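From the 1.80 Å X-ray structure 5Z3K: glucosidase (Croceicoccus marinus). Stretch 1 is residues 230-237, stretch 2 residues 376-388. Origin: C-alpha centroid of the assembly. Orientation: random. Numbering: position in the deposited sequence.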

# COMPACT_ATOMS: atom_id res chain seq x y z
N GLY A 230 -7.68 -6.33 -7.79
CA GLY A 230 -7.71 -6.81 -9.16
C GLY A 230 -8.47 -8.10 -9.40
O GLY A 230 -8.22 -8.78 -10.40
N ASP A 231 -9.40 -8.46 -8.50
CA ASP A 231 -10.02 -9.79 -8.58
C ASP A 231 -10.68 -10.04 -9.92
O ASP A 231 -10.56 -11.13 -10.48
CB ASP A 231 -11.06 -9.97 -7.47
CG ASP A 231 -10.45 -10.01 -6.11
OD1 ASP A 231 -10.22 -8.92 -5.56
OD2 ASP A 231 -10.21 -11.11 -5.58
N ASN A 232 -11.41 -9.06 -10.44
CA ASN A 232 -12.22 -9.27 -11.63
C ASN A 232 -11.56 -8.75 -12.90
O ASN A 232 -12.20 -8.72 -13.95
CB ASN A 232 -13.60 -8.63 -11.44
CG ASN A 232 -14.59 -9.08 -12.49
OD1 ASN A 232 -15.19 -8.25 -13.18
ND2 ASN A 232 -14.74 -10.39 -12.66
N SER A 233 -10.29 -8.34 -12.83
CA SER A 233 -9.57 -7.86 -14.01
C SER A 233 -8.20 -8.53 -14.16
O SER A 233 -7.71 -8.74 -15.28
CB SER A 233 -9.39 -6.34 -13.95
OG SER A 233 -8.27 -5.99 -13.14
N ARG A 234 -7.59 -8.88 -13.03
CA ARG A 234 -6.18 -9.27 -12.96
C ARG A 234 -5.29 -8.32 -13.76
O ARG A 234 -4.28 -8.74 -14.32
CB ARG A 234 -5.95 -10.71 -13.44
CG ARG A 234 -6.83 -11.76 -12.80
CD ARG A 234 -6.87 -11.67 -11.30
NE ARG A 234 -6.49 -12.94 -10.70
CZ ARG A 234 -7.29 -13.68 -9.96
NH1 ARG A 234 -8.52 -13.29 -9.70
NH2 ARG A 234 -6.84 -14.82 -9.46
N ASP A 235 -5.66 -7.03 -13.82
CA ASP A 235 -4.97 -6.06 -14.67
C ASP A 235 -4.20 -5.09 -13.77
O ASP A 235 -4.83 -4.31 -13.04
CB ASP A 235 -5.98 -5.30 -15.55
CG ASP A 235 -5.31 -4.39 -16.59
OD1 ASP A 235 -4.08 -4.19 -16.51
OD2 ASP A 235 -6.04 -3.88 -17.49
N PRO A 236 -2.86 -5.10 -13.80
CA PRO A 236 -2.10 -4.20 -12.89
C PRO A 236 -2.28 -2.73 -13.23
O PRO A 236 -1.89 -1.88 -12.41
CB PRO A 236 -0.64 -4.66 -13.08
CG PRO A 236 -0.62 -5.27 -14.46
CD PRO A 236 -1.97 -5.93 -14.62
N MSE A 237 -2.85 -2.41 -14.38
CA MSE A 237 -3.13 -1.03 -14.75
C MSE A 237 -4.28 -0.42 -13.92
O MSE A 237 -4.37 0.80 -13.82
CB MSE A 237 -3.46 -0.94 -16.25
CG MSE A 237 -3.53 0.48 -16.83
SE MSE A 237 -1.88 1.54 -16.59
CE MSE A 237 -0.70 0.61 -17.85
N ASN A 376 7.53 -9.12 -15.98
CA ASN A 376 6.90 -9.68 -17.16
C ASN A 376 5.60 -10.35 -16.71
O ASN A 376 5.61 -11.50 -16.26
CB ASN A 376 7.85 -10.67 -17.85
CG ASN A 376 7.38 -11.05 -19.24
OD1 ASN A 376 6.41 -10.49 -19.76
ND2 ASN A 376 8.07 -11.99 -19.87
N TYR A 377 4.49 -9.62 -16.81
CA TYR A 377 3.20 -10.08 -16.33
C TYR A 377 2.21 -10.17 -17.49
O TYR A 377 2.12 -9.25 -18.32
CB TYR A 377 2.63 -9.13 -15.26
CG TYR A 377 1.22 -9.52 -14.88
CD1 TYR A 377 0.99 -10.55 -13.98
CD2 TYR A 377 0.12 -8.91 -15.47
CE1 TYR A 377 -0.28 -10.94 -13.65
CE2 TYR A 377 -1.17 -9.31 -15.16
CZ TYR A 377 -1.36 -10.32 -14.25
OH TYR A 377 -2.64 -10.72 -13.92
N ALA A 378 1.42 -11.24 -17.53
CA ALA A 378 0.43 -11.45 -18.58
C ALA A 378 -0.96 -11.52 -17.97
O ALA A 378 -1.21 -12.37 -17.10
CB ALA A 378 0.73 -12.72 -19.38
N ILE A 379 -1.85 -10.63 -18.40
CA ILE A 379 -3.26 -10.78 -18.04
C ILE A 379 -3.77 -12.10 -18.61
O ILE A 379 -3.56 -12.37 -19.81
CB ILE A 379 -4.09 -9.60 -18.60
CG1 ILE A 379 -3.69 -8.28 -17.95
CG2 ILE A 379 -5.57 -9.86 -18.41
CD1 ILE A 379 -4.15 -7.06 -18.74
N PRO A 380 -4.40 -12.96 -17.82
CA PRO A 380 -4.91 -14.22 -18.37
C PRO A 380 -6.00 -13.98 -19.42
O PRO A 380 -6.76 -13.01 -19.34
CB PRO A 380 -5.46 -14.96 -17.15
CG PRO A 380 -4.70 -14.36 -15.98
CD PRO A 380 -4.51 -12.91 -16.35
N ASP A 381 -6.06 -14.89 -20.40
CA ASP A 381 -6.98 -14.73 -21.53
C ASP A 381 -8.41 -14.47 -21.08
O ASP A 381 -9.09 -13.61 -21.65
CB ASP A 381 -6.95 -15.98 -22.42
CG ASP A 381 -5.59 -16.26 -22.98
OD1 ASP A 381 -4.93 -15.31 -23.45
OD2 ASP A 381 -5.17 -17.44 -22.94
N MSE A 382 -8.88 -15.18 -20.07
CA MSE A 382 -10.29 -15.05 -19.72
C MSE A 382 -10.60 -13.65 -19.21
O MSE A 382 -11.74 -13.22 -19.24
CB MSE A 382 -10.70 -16.10 -18.70
CG MSE A 382 -9.95 -16.03 -17.41
SE MSE A 382 -10.83 -17.10 -16.04
CE MSE A 382 -9.28 -17.33 -14.90
N TYR A 383 -9.57 -12.92 -18.78
CA TYR A 383 -9.78 -11.54 -18.34
C TYR A 383 -9.61 -10.52 -19.46
O TYR A 383 -9.74 -9.32 -19.21
CB TYR A 383 -8.86 -11.21 -17.15
CG TYR A 383 -9.26 -11.95 -15.89
CD1 TYR A 383 -10.33 -11.52 -15.11
CD2 TYR A 383 -8.59 -13.11 -15.51
CE1 TYR A 383 -10.70 -12.22 -13.96
CE2 TYR A 383 -8.95 -13.80 -14.38
CZ TYR A 383 -10.00 -13.36 -13.60
OH TYR A 383 -10.32 -14.09 -12.48
N LEU A 384 -9.35 -10.97 -20.69
CA LEU A 384 -9.29 -10.08 -21.84
C LEU A 384 -10.59 -10.06 -22.64
O LEU A 384 -10.65 -9.42 -23.70
CB LEU A 384 -8.11 -10.46 -22.74
CG LEU A 384 -6.76 -10.21 -22.04
CD1 LEU A 384 -5.62 -10.94 -22.73
CD2 LEU A 384 -6.48 -8.71 -21.95
N THR A 385 -11.63 -10.74 -22.16
CA THR A 385 -12.96 -10.68 -22.75
C THR A 385 -13.73 -9.53 -22.13
O THR A 385 -13.78 -9.39 -20.91
CB THR A 385 -13.69 -12.00 -22.52
OG1 THR A 385 -12.90 -13.08 -23.02
CG2 THR A 385 -15.04 -11.99 -23.20
N ALA A 386 -14.35 -8.69 -22.97
CA ALA A 386 -15.17 -7.61 -22.44
C ALA A 386 -16.39 -8.18 -21.73
O ALA A 386 -16.94 -9.21 -22.13
CB ALA A 386 -15.60 -6.66 -23.56
N ARG A 387 -16.80 -7.52 -20.65
CA ARG A 387 -18.02 -7.88 -19.96
C ARG A 387 -19.24 -7.35 -20.71
O ARG A 387 -19.17 -6.33 -21.40
CB ARG A 387 -18.05 -7.30 -18.54
CG ARG A 387 -16.83 -7.56 -17.71
CD ARG A 387 -17.04 -6.98 -16.31
NE ARG A 387 -15.80 -6.98 -15.53
CZ ARG A 387 -14.85 -6.06 -15.66
NH1 ARG A 387 -15.00 -5.06 -16.53
NH2 ARG A 387 -13.76 -6.13 -14.91
N ASP A 388 -20.37 -8.05 -20.54
CA ASP A 388 -21.66 -7.51 -20.97
C ASP A 388 -21.97 -6.20 -20.25
O ASP A 388 -22.45 -5.24 -20.86
CB ASP A 388 -22.78 -8.51 -20.68
CG ASP A 388 -22.88 -9.59 -21.73
OD1 ASP A 388 -22.26 -9.43 -22.80
OD2 ASP A 388 -23.59 -10.59 -21.48
O HOH W 1 -12.99 -13.24 -11.14
O HOH W 2 -8.81 -7.51 -17.50

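Two side chains of stretch 2, Y377 and R387, make the direct hydrogen bonds between the stretches, and both reach backbone carbonyls of stretch 1. Y377 OH donates to R234 O at 2.6 Å; the carbonyl oxygen lies at the edge of the tyrosine ring, near its plane, where the phenol hydroxyl can meet it. The t rotamer of Y377 (chi1 174°) extends the ring to this point from a backbone that stays well back.

The second anchor is R387, extended through t values at chi2 and chi3. Its NE donates to N232 OD1 at 2.7 Å, its NH2 donates to N232 O at 3.2 Å, and a weak bond runs from NH2 to N232 OD1 at 3.1 Å. N232 thus offers side-chain and backbone oxygens to one guanidinium, with OD1 near the guanidinium plane. The CA-to-CB bond of N232 points away from stretch 2, but the end of the side chain comes nearer and brings the amide oxygen within reach.

Two waters extend the polar contact. Water 2 donates to S233 O at 2.8 Å and to Y383 O at 2.7 Å, joining the two backbones near their S233–Y383 approach. Water 1 donates to D231 O at 3.3 Å and is hydrogen-bonded to Y383 OH at 3.1 Å.

Y383, in the 3-10 segment 381-383, has the largest area covered by the opposing stretch, and R234 is next. The aliphatic part of R234 packs on the tyrosine: CG sits 3.5 Å from the centroid of the Y383 ring, 20° off its normal, a CH-pi contact over one face. Successive m angles at chi1 and chi2 fold the arginine, and its NH1 donates back to D231 O at 3.1 Å, so the long side chain serves both as an apolar cover for the ring and as a brace within its own stretch. N232 O lies at the ring edge, 3.6 Å from Y383 CD1, while S233 O approaches Y383 CB at 3.3 Å.

Farther along, P236 CD packs against Y377 CE2 at 3.5 Å and, more loosely, meets I379 CG1 at 4.4 Å. Both P236 and I379 are buried, and their apolar side chains leave no polar group unpaired; the CA-to-CB bond of I379 points sideways, but the end of its side chain comes nearer to stretch 1. I379 CD1 also lies 3.6 Å from the carboxylate carbon D235 CG, a van der Waals contact. D235 OD1 accepts from M237 N at 3.0 Å, capping the turn that leads into a helix, while D235 N donates to S233 OG at 2.9 Å. P380 CD adds a small contact with R234 CB at 3.9 Å. Altogether 481 Å² is buried, counting both sides.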